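Local structure of Lin2118 protein (3OOU) at residues A[5-10]-A[44-49]; A[12-17]-A[51-56]; A[25-30]-A[36-41]; A[60-65]-A[90-95]. The protein probably acts as a sequence-specific DNA-binding transcription regulator, this chain being the C-terminal AraC-type helix-turn-helix part of a longer response-regulator protein. All coordinates share one frame; numbering follows the deposited sequence. Where two conformers were deposited one is given.

Contact 1: A[5-10]-A[44-49]; sequences PIIQNV and KEMGEH
I7 lays its ethyl branch over the side-chain stems of E45 and M46, where helix 6-17 packs on the end of helix 35-46, probably the recognition helix of an AraC-type helix-turn-helix domain. In the conformer described, one of two for I7, CG1 stands opposite the backbone N (chi1 -167°), which brings this branch across the gap between helices. The backbones stay apart, with 7.7 Å between I7 CA and E45 CA. G47, with a positive phi of 77°, is the first residue to leave helical geometry after M46, and H49 occupies the N-cap position of helix 50-68. M46, a selenomethionine, also touches Y53 of that helix. E45 contributes only aliphatic carbon; its chain bends at chi2, and the carboxylate leads away from I7. The evidence for the overlap is two carbon-carbon approaches: I7 CG1 lies 4.1 Å from E45 CB, and I7 CD1 lies 4.1 Å from M46 CG.

Contact 2: A[12-17]-A[51-56]; sequences SYITEH and TDYLNR
N55 N donates to T51 O at 2.9 Å, the shortest hydrogen bond within the two segments, a backbone helix bond that spans Y53 and L54, the two residues that meet I14. The contact joins helix 6-17 to the long helix 50-68, which in AraC-type domains links two helix-turn-helix halves. Across it everything is apolar. F50, Y57 and M22 also touch I14, consistent with its burial, and the Y53 ring meets F42 edge-to-face. On helix 6-17 itself, Y13 turns to other neighbours, packing on L27. I14 divides its branches between two partners. A chi1 of -69° sets CG1 beside its own backbone N and CG2 opposite it, so the two branches diverge. CD1 lies obliquely by the Y53 ring, 3.7 Å from CE2 and 3.8 Å from CD2, whereas I14 CG2 meets L54 CD1 at 3.9 Å.

Contact 3: A[25-30]-A[36-41]; sequences KTLGND and VYLGQL
G28 and L38 bring the two backbones closest, with 7.0 Å between G28 CA and L38 CA. Both segments are regular helix: D30 N bonds to T26 O at 2.9 Å, and L41 N bonds to Y37 O at 2.8 Å. Helices 24-31 and 35-46, joined by a short connection, form the first helix-turn-helix unit of this AraC-type domain; by analogy with the family, helix 35-46 would be its recognition helix. At the start of that helix, N34 OD1 is hydrogen-bonded to Y37 N. G28 keeps ordinary helical torsions (phi -60°), so its place here does not depend on an unusual backbone turn. With no side chain of its own, it presents backbone to the leucine opposite.

L38 carries the contact through a single methyl, CD2. Its chi1 of -174° sets CG opposite the backbone N and directs the side chain toward helix 24-31. L38 also packs on I6 and V10 of helix 6-17, and L27 on Y13, which places the pair in a three-helix core; all three touching residues are buried. The methyl lies against the base of L27 and the neighbouring helix backbone: L38 CD2 reaches L27 CB at 3.6 Å and comes to 4.2 Å from G28 N.

Contact 4: A[60-65]-A[90-95]; sequences NYAKEE and RQFKKH
The F92 ring takes A62 at its edge, with A62 CB near the ring plane and 4.1 Å from CE1, while K63 CB approaches obliquely, 3.8 Å from CZ. The H95 ring, one turn further along helix 85-96, has K94 CG 4.1 Å above one face, offset toward the rim, and Q91 OE1 in plane at its edge. Helix 50-68 here meets what is probably the recognition helix of the second helix-turn-helix unit of the AraC-type domain. F92 also packs on V59, L66 and P100, in keeping with its burial. K63 has CG between its backbone N and carbonyl carbon (chi1 79°) and is extended beyond it, sending the amine away from the phenyl ring. K63 NZ then donates to N60 OD1 at 3.0 Å, from 37° out of the carbonyl plane. K63 thus uses its aliphatic base against F92, while its amine donates one hydrogen bond to N60, a residue one turn back on the same helix.

How the contacts relate
Contacts 1 and 3 lie in the part of the domain with helices 24-31 and 35-46, and contact 4 in the part with helix 85-96; helix 50-68, used by contacts 2 and 4, runs between them, as in the AraC family. Contact 3 is nested within the chain loops closed by contacts 1 and 2 and touches both: I6 CB lies 4.0 Å from L41 CD2, and Y13 OH lies 3.0 Å from D30 OD2, probably hydrogen-bonded. In the conformer given, E48 OE2 and R56 NH2 form a 2.6 Å salt bridge between contacts 1 and 2. D52 OD1 and K94 NZ, 3.0 Å apart, bridge contacts 2 and 4. Contacts 3 and 4 have centres about 24 Å apart.

Contact 1: A[5-10]-A[44-49]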
loop_
_atom_site.group_PDB
_atom_site.type_symbol
_atom_site.label_atom_id
_atom_site.label_comp_id
_atom_site.label_asym_id
_atom_site.label_seq_id
_atom_site.Cartn_x
_atom_site.Cartn_y
_atom_site.Cartn_z
ATOM N N PRO A 5 -7.773 -17.313 -11.243
ATOM C CA PRO A 5 -6.590 -16.696 -11.839
ATOM C C PRO A 5 -5.656 -16.114 -10.777
ATOM O O PRO A 5 -6.114 -15.633 -9.734
ATOM C CB PRO A 5 -7.180 -15.593 -12.722
ATOM C CG PRO A 5 -8.497 -16.145 -13.150
ATOM C CD PRO A 5 -9.006 -16.944 -11.967
ATOM N N ILE A 6 -4.354 -16.191 -11.045
ATOM C CA ILE A 6 -3.313 -15.706 -10.139
ATOM C C ILE A 6 -3.559 -14.265 -9.673
ATOM O O ILE A 6 -3.392 -13.952 -8.490
ATOM C CB ILE A 6 -1.921 -15.808 -10.818
ATOM C CG1 ILE A 6 -1.565 -17.275 -11.078
ATOM C CG2 ILE A 6 -0.846 -15.114 -9.977
ATOM C CD1 ILE A 6 -0.434 -17.485 -12.085
ATOM N N ILE A 7 -3.952 -13.406 -10.612
ATOM C CA ILE A 7 -4.197 -12.000 -10.307
ATOM C C ILE A 7 -5.279 -11.835 -9.224
ATOM O O ILE A 7 -5.139 -11.004 -8.333
ATOM C CB ILE A 7 -4.483 -11.173 -11.599
ATOM C CG1 ILE A 7 -4.414 -9.665 -11.322
ATOM C CG2 ILE A 7 -5.797 -11.581 -12.249
ATOM C CD1 ILE A 7 -3.028 -9.179 -10.984
ATOM N N GLN A 8 -6.336 -12.645 -9.284
ATOM C CA GLN A 8 -7.378 -12.589 -8.257
ATOM C C GLN A 8 -6.836 -12.947 -6.877
ATOM O O GLN A 8 -7.157 -12.286 -5.893
ATOM C CB GLN A 8 -8.543 -13.506 -8.608
ATOM C CG GLN A 8 -9.345 -13.047 -9.800
ATOM C CD GLN A 8 -10.429 -14.031 -10.169
ATOM O OE1 GLN A 8 -11.060 -14.633 -9.300
ATOM N NE2 GLN A 8 -10.657 -14.196 -11.464
ATOM N N ASN A 9 -6.013 -13.993 -6.812
ATOM C CA ASN A 9 -5.408 -14.418 -5.551
ATOM C C ASN A 9 -4.493 -13.365 -4.925
ATOM O O ASN A 9 -4.509 -13.161 -3.710
ATOM C CB ASN A 9 -4.661 -15.744 -5.730
ATOM C CG ASN A 9 -5.597 -16.908 -5.981
ATOM O OD1 ASN A 9 -6.698 -16.963 -5.433
ATOM N ND2 ASN A 9 -5.160 -17.852 -6.809
ATOM N N VAL A 10 -3.710 -12.696 -5.767
ATOM C CA VAL A 10 -2.836 -11.609 -5.337
ATOM C C VAL A 10 -3.632 -10.413 -4.828
ATOM O O VAL A 10 -3.322 -9.867 -3.768
ATOM C CB VAL A 10 -1.881 -11.187 -6.482
ATOM C CG1 VAL A 10 -1.181 -9.861 -6.175
ATOM C CG2 VAL A 10 -0.862 -12.286 -6.734
ATOM N N LYS A 44 0.240 -5.877 -16.593
ATOM C CA LYS A 44 -0.656 -6.151 -17.715
ATOM C C LYS A 44 -2.127 -6.009 -17.331
ATOM O O LYS A 44 -2.889 -5.326 -18.023
ATOM C CB LYS A 44 -0.398 -7.549 -18.290
ATOM C CG LYS A 44 -1.356 -7.935 -19.427
ATOM C CD LYS A 44 -1.087 -9.336 -19.953
ATOM C CE LYS A 44 0.279 -9.453 -20.622
ATOM N NZ LYS A 44 0.396 -8.524 -21.776
ATOM N N GLU A 45 -2.522 -6.647 -16.233
ATOM C CA GLU A 45 -3.939 -6.749 -15.868
ATOM C C GLU A 45 -4.468 -5.526 -15.129
ATOM O O GLU A 45 -5.649 -5.184 -15.257
ATOM C CB GLU A 45 -4.196 -8.025 -15.056
ATOM C CG GLU A 45 -3.935 -9.316 -15.840
ATOM C CD GLU A 45 -4.763 -9.412 -17.119
ATOM O OE1 GLU A 45 -5.953 -9.026 -17.098
ATOM O OE2 GLU A 45 -4.224 -9.876 -18.146
HETATM N N MSE A 46 -3.593 -4.866 -14.372
HETATM C CA MSE A 46 -3.993 -3.717 -13.555
HETATM C C MSE A 46 -3.630 -2.362 -14.160
HETATM O O MSE A 46 -4.144 -1.328 -13.719
HETATM C CB MSE A 46 -3.419 -3.836 -12.139
HETATM C CG MSE A 46 -3.779 -5.144 -11.436
HETATM SE SE MSE A 46 -5.689 -5.459 -11.310
HETATM C CE MSE A 46 -6.195 -3.871 -10.341
ATOM N N GLY A 47 -2.743 -2.371 -15.153
ATOM C CA GLY A 47 -2.333 -1.147 -15.853
ATOM C C GLY A 47 -1.350 -0.260 -15.108
ATOM O O GLY A 47 -1.127 0.893 -15.494
ATOM N N GLU A 48 -0.763 -0.793 -14.041
ATOM C CA GLU A 48 0.211 -0.059 -13.232
ATOM C C GLU A 48 1.110 -1.044 -12.501
ATOM O O GLU A 48 0.791 -2.232 -12.415
ATOM C CB GLU A 48 -0.501 0.844 -12.217
ATOM C CG GLU A 48 -1.322 0.077 -11.189
ATOM C CD GLU A 48 -2.044 0.967 -10.204
ATOM O OE1 GLU A 48 -1.550 2.079 -9.897
ATOM O OE2 GLU A 48 -3.111 0.538 -9.719
ATOM N N HIS A 49 2.220 -0.548 -11.964
ATOM C CA HIS A 49 3.118 -1.380 -11.174
ATOM C C HIS A 49 2.446 -1.844 -9.895
ATOM O O HIS A 49 1.660 -1.107 -9.291
ATOM C CB HIS A 49 4.380 -0.605 -10.809
ATOM C CG HIS A 49 5.268 -0.317 -11.976
ATOM N ND1 HIS A 49 6.372 -1.085 -12.280
ATOM C CD2 HIS A 49 5.213 0.652 -12.918
ATOM C CE1 HIS A 49 6.961 -0.597 -13.357
ATOM N NE2 HIS A 49 6.280 0.460 -13.761
#

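Contact 2: A[12-17]-A[51-56]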
loop_
_atom_site.group_PDB
_atom_site.type_symbol
_atom_site.label_atom_id
_atom_site.label_comp_id
_atom_site.label_asym_id
_atom_site.label_seq_id
_atom_site.Cartn_x
_atom_site.Cartn_y
_atom_site.Cartn_z
ATOM N N SER A 12 -6.679 -10.376 -3.645
ATOM C CA SER A 12 -7.297 -10.757 -2.379
ATOM C C SER A 12 -6.270 -10.813 -1.243
ATOM O O SER A 12 -6.552 -10.379 -0.128
ATOM C CB SER A 12 -8.051 -12.082 -2.525
ATOM O OG SER A 12 -9.114 -11.942 -3.460
ATOM N N TYR A 13 -5.078 -11.329 -1.544
ATOM C CA TYR A 13 -3.974 -11.379 -0.579
ATOM C C TYR A 13 -3.595 -10.000 -0.029
ATOM O O TYR A 13 -3.356 -9.849 1.171
ATOM C CB TYR A 13 -2.743 -12.028 -1.215
ATOM C CG TYR A 13 -1.723 -12.529 -0.219
ATOM C CD1 TYR A 13 -1.801 -13.828 0.286
ATOM C CD2 TYR A 13 -0.675 -11.714 0.211
ATOM C CE1 TYR A 13 -0.866 -14.302 1.194
ATOM C CE2 TYR A 13 0.274 -12.182 1.121
ATOM C CZ TYR A 13 0.167 -13.478 1.607
ATOM O OH TYR A 13 1.091 -13.957 2.510
ATOM N N ILE A 14 -3.532 -9.007 -0.914
ATOM C CA ILE A 14 -3.250 -7.625 -0.503
ATOM C C ILE A 14 -4.222 -7.154 0.584
ATOM O O ILE A 14 -3.792 -6.587 1.583
ATOM C CB ILE A 14 -3.207 -6.650 -1.716
ATOM C CG1 ILE A 14 -1.971 -6.940 -2.579
ATOM C CG2 ILE A 14 -3.219 -5.180 -1.249
ATOM C CD1 ILE A 14 -1.934 -6.218 -3.921
ATOM N N THR A 15 -5.518 -7.432 0.408
ATOM C CA THR A 15 -6.553 -7.033 1.367
ATOM C C THR A 15 -6.339 -7.648 2.756
ATOM O O THR A 15 -6.628 -7.024 3.780
ATOM C CB THR A 15 -7.963 -7.399 0.833
ATOM O OG1 THR A 15 -8.117 -6.890 -0.500
ATOM C CG2 THR A 15 -9.059 -6.824 1.717
ATOM N N GLU A 16 -5.844 -8.885 2.781
ATOM C CA GLU A 16 -5.607 -9.612 4.032
ATOM C C GLU A 16 -4.323 -9.199 4.745
ATOM O O GLU A 16 -4.221 -9.323 5.970
ATOM C CB GLU A 16 -5.529 -11.118 3.765
ATOM C CG GLU A 16 -6.579 -11.661 2.817
ATOM C CD GLU A 16 -7.709 -12.372 3.524
ATOM O OE1 GLU A 16 -7.767 -12.330 4.774
ATOM O OE2 GLU A 16 -8.542 -12.985 2.820
ATOM N N HIS A 17 -3.339 -8.733 3.980
ATOM C CA HIS A 17 -1.983 -8.597 4.497
ATOM C C HIS A 17 -1.319 -7.244 4.218
ATOM O O HIS A 17 -0.114 -7.098 4.419
ATOM C CB HIS A 17 -1.106 -9.730 3.943
ATOM C CG HIS A 17 -1.610 -11.103 4.268
ATOM N ND1 HIS A 17 -1.576 -11.624 5.542
ATOM C CD2 HIS A 17 -2.156 -12.061 3.484
ATOM C CE1 HIS A 17 -2.083 -12.846 5.530
ATOM N NE2 HIS A 17 -2.437 -13.135 4.291
ATOM N N THR A 51 3.742 -2.002 -6.991
ATOM C CA THR A 51 4.023 -1.103 -5.868
ATOM C C THR A 51 3.128 0.133 -5.876
ATOM O O THR A 51 2.770 0.634 -4.810
ATOM C CB THR A 51 5.514 -0.699 -5.764
ATOM O OG1 THR A 51 5.901 0.042 -6.920
ATOM C CG2 THR A 51 6.398 -1.930 -5.603
ATOM N N ASP A 52 2.751 0.617 -7.062
ATOM C CA ASP A 52 1.849 1.776 -7.140
ATOM C C ASP A 52 0.431 1.427 -6.667
ATOM O O ASP A 52 -0.196 2.204 -5.937
ATOM C CB ASP A 52 1.862 2.393 -8.544
ATOM C CG ASP A 52 3.214 3.004 -8.894
ATOM O OD1 ASP A 52 3.766 3.747 -8.055
ATOM O OD2 ASP A 52 3.728 2.736 -10.002
ATOM N N TYR A 53 -0.051 0.241 -7.041
ATOM C CA TYR A 53 -1.334 -0.247 -6.540
ATOM C C TYR A 53 -1.291 -0.400 -5.018
ATOM O O TYR A 53 -2.216 0.015 -4.315
ATOM C CB TYR A 53 -1.693 -1.592 -7.178
ATOM C CG TYR A 53 -2.987 -2.185 -6.659
ATOM C CD1 TYR A 53 -4.190 -1.979 -7.339
ATOM C CD2 TYR A 53 -3.013 -2.953 -5.491
ATOM C CE1 TYR A 53 -5.381 -2.517 -6.867
ATOM C CE2 TYR A 53 -4.200 -3.493 -5.015
ATOM C CZ TYR A 53 -5.380 -3.267 -5.708
ATOM O OH TYR A 53 -6.565 -3.793 -5.254
ATOM N N LEU A 54 -0.217 -1.006 -4.515
ATOM C CA LEU A 54 -0.087 -1.231 -3.087
ATOM C C LEU A 54 -0.004 0.079 -2.298
ATOM O O LEU A 54 -0.652 0.212 -1.252
ATOM C CB LEU A 54 1.104 -2.148 -2.783
ATOM C CG LEU A 54 1.310 -2.516 -1.313
ATOM C CD1 LEU A 54 0.091 -3.228 -0.708
ATOM C CD2 LEU A 54 2.557 -3.374 -1.172
ATOM N N ASN A 55 0.761 1.042 -2.807
ATOM C CA ASN A 55 0.838 2.359 -2.170
ATOM C C ASN A 55 -0.521 3.062 -2.105
ATOM O O ASN A 55 -0.876 3.602 -1.059
ATOM C CB ASN A 55 1.893 3.247 -2.849
ATOM C CG ASN A 55 3.310 2.946 -2.372
ATOM O OD1 ASN A 55 4.211 2.673 -3.177
ATOM N ND2 ASN A 55 3.514 3.000 -1.066
ATOM N N ARG A 56 -1.285 3.059 -3.200
ATOM C CA ARG A 56 -2.606 3.681 -3.163
ATOM C C ARG A 56 -3.491 2.998 -2.116
ATOM O O ARG A 56 -4.195 3.675 -1.356
ATOM C CB ARG A 56 -3.275 3.688 -4.543
ATOM C CG ARG A 56 -4.468 4.648 -4.621
ATOM C CD ARG A 56 -5.159 4.598 -5.977
ATOM N NE ARG A 56 -5.240 3.230 -6.465
ATOM C CZ ARG A 56 -4.477 2.738 -7.431
ATOM N NH1 ARG A 56 -3.589 3.511 -8.041
ATOM N NH2 ARG A 56 -4.609 1.472 -7.793
#

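Contact 3: A[25-30]-A[36-41]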
loop_
_atom_site.group_PDB
_atom_site.type_symbol
_atom_site.label_atom_id
_atom_site.label_comp_id
_atom_site.label_asym_id
_atom_site.label_seq_id
_atom_site.Cartn_x
_atom_site.Cartn_y
_atom_site.Cartn_z
ATOM N N LYS A 25 8.801 -9.976 -4.417
ATOM C CA LYS A 25 9.653 -11.080 -3.978
ATOM C C LYS A 25 8.985 -11.906 -2.873
ATOM O O LYS A 25 8.999 -13.134 -2.932
ATOM C CB LYS A 25 11.032 -10.579 -3.532
ATOM C CG LYS A 25 11.904 -10.100 -4.674
ATOM C CD LYS A 25 13.305 -9.766 -4.169
ATOM C CE LYS A 25 14.139 -9.111 -5.256
ATOM N NZ LYS A 25 13.645 -7.732 -5.553
ATOM N N THR A 26 8.383 -11.249 -1.881
ATOM C CA THR A 26 7.737 -12.010 -0.801
ATOM C C THR A 26 6.503 -12.741 -1.337
ATOM O O THR A 26 6.257 -13.886 -0.969
ATOM C CB THR A 26 7.364 -11.154 0.447
ATOM O OG1 THR A 26 6.321 -10.223 0.123
ATOM C CG2 THR A 26 8.583 -10.400 0.986
ATOM N N LEU A 27 5.761 -12.090 -2.232
ATOM C CA LEU A 27 4.591 -12.718 -2.856
ATOM C C LEU A 27 5.001 -13.900 -3.713
ATOM O O LEU A 27 4.361 -14.944 -3.673
ATOM C CB LEU A 27 3.810 -11.715 -3.696
ATOM C CG LEU A 27 3.010 -10.696 -2.898
ATOM C CD1 LEU A 27 2.655 -9.547 -3.807
ATOM C CD2 LEU A 27 1.748 -11.312 -2.303
ATOM N N GLY A 28 6.083 -13.741 -4.468
ATOM C CA GLY A 28 6.595 -14.823 -5.307
ATOM C C GLY A 28 6.967 -16.030 -4.469
ATOM O O GLY A 28 6.696 -17.175 -4.848
ATOM N N ASN A 29 7.584 -15.773 -3.321
ATOM C CA ASN A 29 7.949 -16.851 -2.413
ATOM C C ASN A 29 6.710 -17.512 -1.810
ATOM O O ASN A 29 6.626 -18.741 -1.777
ATOM C CB ASN A 29 8.920 -16.354 -1.338
ATOM C CG ASN A 29 10.322 -16.096 -1.889
ATOM O OD1 ASN A 29 10.740 -16.706 -2.880
ATOM N ND2 ASN A 29 11.056 -15.201 -1.240
ATOM N N ASP A 30 5.739 -16.703 -1.389
ATOM C CA ASP A 30 4.497 -17.216 -0.789
ATOM C C ASP A 30 3.672 -18.033 -1.784
ATOM O O ASP A 30 3.096 -19.070 -1.432
ATOM C CB ASP A 30 3.644 -16.068 -0.237
ATOM C CG ASP A 30 4.264 -15.398 0.986
ATOM O OD1 ASP A 30 5.160 -15.992 1.624
ATOM O OD2 ASP A 30 3.843 -14.269 1.311
ATOM N N VAL A 36 9.347 -11.839 -11.169
ATOM C CA VAL A 36 9.315 -11.005 -12.378
ATOM C C VAL A 36 8.000 -11.210 -13.137
ATOM O O VAL A 36 7.334 -10.239 -13.511
ATOM C CB VAL A 36 10.535 -11.266 -13.300
ATOM C CG1 VAL A 36 10.354 -10.586 -14.667
ATOM C CG2 VAL A 36 11.802 -10.779 -12.634
ATOM N N TYR A 37 7.616 -12.466 -13.343
ATOM C CA TYR A 37 6.359 -12.766 -14.025
ATOM C C TYR A 37 5.170 -12.180 -13.269
ATOM O O TYR A 37 4.280 -11.587 -13.873
ATOM C CB TYR A 37 6.176 -14.271 -14.210
ATOM C CG TYR A 37 4.777 -14.651 -14.651
ATOM C CD1 TYR A 37 4.353 -14.433 -15.966
ATOM C CD2 TYR A 37 3.867 -15.212 -13.749
ATOM C CE1 TYR A 37 3.068 -14.777 -16.366
ATOM C CE2 TYR A 37 2.579 -15.552 -14.138
ATOM C CZ TYR A 37 2.188 -15.338 -15.446
ATOM O OH TYR A 37 0.914 -15.683 -15.823
ATOM N N LEU A 38 5.159 -12.354 -11.948
ATOM C CA LEU A 38 4.091 -11.774 -11.145
ATOM C C LEU A 38 3.970 -10.261 -11.383
ATOM O O LEU A 38 2.863 -9.752 -11.550
ATOM C CB LEU A 38 4.301 -12.085 -9.666
ATOM C CG LEU A 38 3.190 -11.661 -8.726
ATOM C CD1 LEU A 38 1.875 -12.352 -9.107
ATOM C CD2 LEU A 38 3.597 -11.980 -7.294
ATOM N N GLY A 39 5.102 -9.555 -11.408
ATOM C CA GLY A 39 5.089 -8.115 -11.668
ATOM C C GLY A 39 4.548 -7.784 -13.047
ATOM O O GLY A 39 3.779 -6.831 -13.214
ATOM N N GLN A 40 4.943 -8.583 -14.036
ATOM C CA GLN A 40 4.517 -8.357 -15.423
ATOM C C GLN A 40 3.034 -8.607 -15.610
ATOM O O GLN A 40 2.345 -7.828 -16.266
ATOM C CB GLN A 40 5.306 -9.242 -16.382
ATOM C CG GLN A 40 6.766 -8.885 -16.447
ATOM C CD GLN A 40 7.581 -9.930 -17.162
ATOM O OE1 GLN A 40 7.345 -11.126 -17.007
ATOM N NE2 GLN A 40 8.553 -9.485 -17.948
ATOM N N LEU A 41 2.554 -9.704 -15.033
ATOM C CA LEU A 41 1.143 -10.051 -15.078
ATOM C C LEU A 41 0.320 -8.965 -14.379
ATOM O O LEU A 41 -0.742 -8.563 -14.871
ATOM C CB LEU A 41 0.916 -11.422 -14.431
ATOM C CG LEU A 41 -0.526 -11.917 -14.329
ATOM C CD1 LEU A 41 -1.132 -12.171 -15.710
ATOM C CD2 LEU A 41 -0.582 -13.167 -13.466
#

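Contact 4: A[60-65]-A[90-95]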
loop_
_atom_site.group_PDB
_atom_site.type_symbol
_atom_site.label_atom_id
_atom_site.label_comp_id
_atom_site.label_asym_id
_atom_site.label_seq_id
_atom_site.Cartn_x
_atom_site.Cartn_y
_atom_site.Cartn_z
ATOM N N ASN A 60 -4.863 4.889 1.214
ATOM C CA ASN A 60 -6.301 4.997 1.469
ATOM C C ASN A 60 -6.673 4.588 2.887
ATOM O O ASN A 60 -7.541 5.201 3.495
ATOM C CB ASN A 60 -7.123 4.241 0.427
ATOM C CG ASN A 60 -7.257 5.019 -0.870
ATOM O OD1 ASN A 60 -7.055 6.236 -0.901
ATOM N ND2 ASN A 60 -7.584 4.321 -1.945
ATOM N N TYR A 61 -5.998 3.575 3.419
ATOM C CA TYR A 61 -6.178 3.221 4.816
ATOM C C TYR A 61 -5.671 4.332 5.739
ATOM O O TYR A 61 -6.379 4.758 6.656
ATOM C CB TYR A 61 -5.468 1.907 5.148
ATOM C CG TYR A 61 -5.760 1.457 6.557
ATOM C CD1 TYR A 61 -6.955 0.808 6.839
ATOM C CD2 TYR A 61 -4.869 1.697 7.602
ATOM C CE1 TYR A 61 -7.267 0.394 8.100
ATOM C CE2 TYR A 61 -5.181 1.274 8.907
ATOM C CZ TYR A 61 -6.394 0.618 9.129
ATOM O OH TYR A 61 -6.787 0.165 10.367
ATOM N N ALA A 62 -4.447 4.796 5.484
ATOM C CA ALA A 62 -3.797 5.797 6.330
ATOM C C ALA A 62 -4.634 7.057 6.447
ATOM O O ALA A 62 -4.761 7.619 7.536
ATOM C CB ALA A 62 -2.407 6.133 5.790
ATOM N N LYS A 63 -5.206 7.494 5.330
ATOM C CA LYS A 63 -5.950 8.749 5.314
ATOM C C LYS A 63 -7.229 8.673 6.150
ATOM O O LYS A 63 -7.639 9.670 6.740
ATOM C CB LYS A 63 -6.199 9.242 3.885
ATOM C CG LYS A 63 -7.322 8.578 3.125
ATOM C CD LYS A 63 -7.288 9.024 1.672
ATOM C CE LYS A 63 -8.534 8.612 0.917
ATOM N NZ LYS A 63 -8.375 8.915 -0.541
ATOM N N GLU A 64 -7.838 7.488 6.222
ATOM C CA GLU A 64 -9.003 7.330 7.073
ATOM C C GLU A 64 -8.579 7.214 8.538
ATOM O O GLU A 64 -9.216 7.803 9.408
ATOM C CB GLU A 64 -9.856 6.142 6.630
ATOM C CG GLU A 64 -11.153 5.995 7.406
ATOM C CD GLU A 64 -12.128 7.132 7.188
ATOM O OE1 GLU A 64 -11.880 7.996 6.321
ATOM O OE2 GLU A 64 -13.160 7.150 7.886
ATOM N N GLU A 65 -7.491 6.490 8.805
ATOM C CA GLU A 65 -7.009 6.321 10.169
ATOM C C GLU A 65 -6.611 7.669 10.796
ATOM O O GLU A 65 -6.811 7.891 11.995
ATOM C CB GLU A 65 -5.856 5.304 10.189
ATOM C CG GLU A 65 -5.360 4.897 11.577
ATOM C CD GLU A 65 -6.279 3.951 12.325
ATOM O OE1 GLU A 65 -6.045 3.771 13.534
ATOM O OE2 GLU A 65 -7.217 3.371 11.731
ATOM N N ARG A 90 6.348 10.721 0.980
ATOM C CA ARG A 90 6.270 10.886 -0.479
ATOM C C ARG A 90 5.010 10.245 -1.049
ATOM O O ARG A 90 4.290 10.848 -1.853
ATOM C CB ARG A 90 7.493 10.273 -1.166
ATOM C CG ARG A 90 8.764 11.090 -1.075
ATOM C CD ARG A 90 9.844 10.567 -2.022
ATOM N NE ARG A 90 10.287 9.207 -1.702
ATOM C CZ ARG A 90 11.205 8.900 -0.786
ATOM N NH1 ARG A 90 11.795 9.849 -0.069
ATOM N NH2 ARG A 90 11.533 7.632 -0.586
ATOM N N GLN A 91 4.739 9.018 -0.611
ATOM C CA GLN A 91 3.622 8.251 -1.144
ATOM C C GLN A 91 2.254 8.813 -0.771
ATOM O O GLN A 91 1.336 8.809 -1.593
ATOM C CB GLN A 91 3.751 6.781 -0.733
ATOM C CG GLN A 91 4.904 6.054 -1.427
ATOM C CD GLN A 91 4.792 6.087 -2.943
ATOM O OE1 GLN A 91 3.703 5.949 -3.502
ATOM N NE2 GLN A 91 5.923 6.280 -3.612
ATOM N N PHE A 92 2.123 9.303 0.459
ATOM C CA PHE A 92 0.876 9.921 0.900
ATOM C C PHE A 92 0.594 11.171 0.063
ATOM O O PHE A 92 -0.531 11.372 -0.401
ATOM C CB PHE A 92 0.922 10.273 2.393
ATOM C CG PHE A 92 -0.426 10.585 2.981
ATOM C CD1 PHE A 92 -1.153 9.602 3.642
ATOM C CD2 PHE A 92 -0.980 11.863 2.868
ATOM C CE1 PHE A 92 -2.411 9.886 4.188
ATOM C CE2 PHE A 92 -2.237 12.143 3.404
ATOM C CZ PHE A 92 -2.947 11.159 4.071
ATOM N N LYS A 93 1.626 11.989 -0.141
ATOM C CA LYS A 93 1.503 13.196 -0.962
ATOM C C LYS A 93 1.093 12.847 -2.392
ATOM O O LYS A 93 0.219 13.497 -2.969
ATOM C CB LYS A 93 2.819 13.988 -0.948
ATOM C CG LYS A 93 2.869 15.218 -1.863
ATOM C CD LYS A 93 1.902 16.305 -1.421
ATOM C CE LYS A 93 1.954 17.494 -2.371
ATOM N NZ LYS A 93 0.996 18.559 -1.980
ATOM N N LYS A 94 1.726 11.817 -2.946
ATOM C CA LYS A 94 1.449 11.368 -4.311
ATOM C C LYS A 94 -0.015 10.955 -4.506
ATOM O O LYS A 94 -0.644 11.314 -5.509
ATOM C CB LYS A 94 2.395 10.226 -4.692
ATOM C CG LYS A 94 2.162 9.637 -6.079
ATOM C CD LYS A 94 3.122 8.503 -6.379
ATOM C CE LYS A 94 2.942 8.012 -7.806
ATOM N NZ LYS A 94 3.670 6.745 -8.056
ATOM N N HIS A 95 -0.560 10.230 -3.536
ATOM C CA HIS A 95 -1.879 9.613 -3.694
ATOM C C HIS A 95 -3.067 10.408 -3.144
ATOM O O HIS A 95 -4.221 10.112 -3.482
ATOM C CB HIS A 95 -1.858 8.166 -3.181
ATOM C CG HIS A 95 -1.090 7.235 -4.068
ATOM N ND1 HIS A 95 -1.586 6.781 -5.272
ATOM C CD2 HIS A 95 0.145 6.693 -3.942
ATOM C CE1 HIS A 95 -0.694 5.995 -5.847
ATOM N NE2 HIS A 95 0.365 5.922 -5.059
#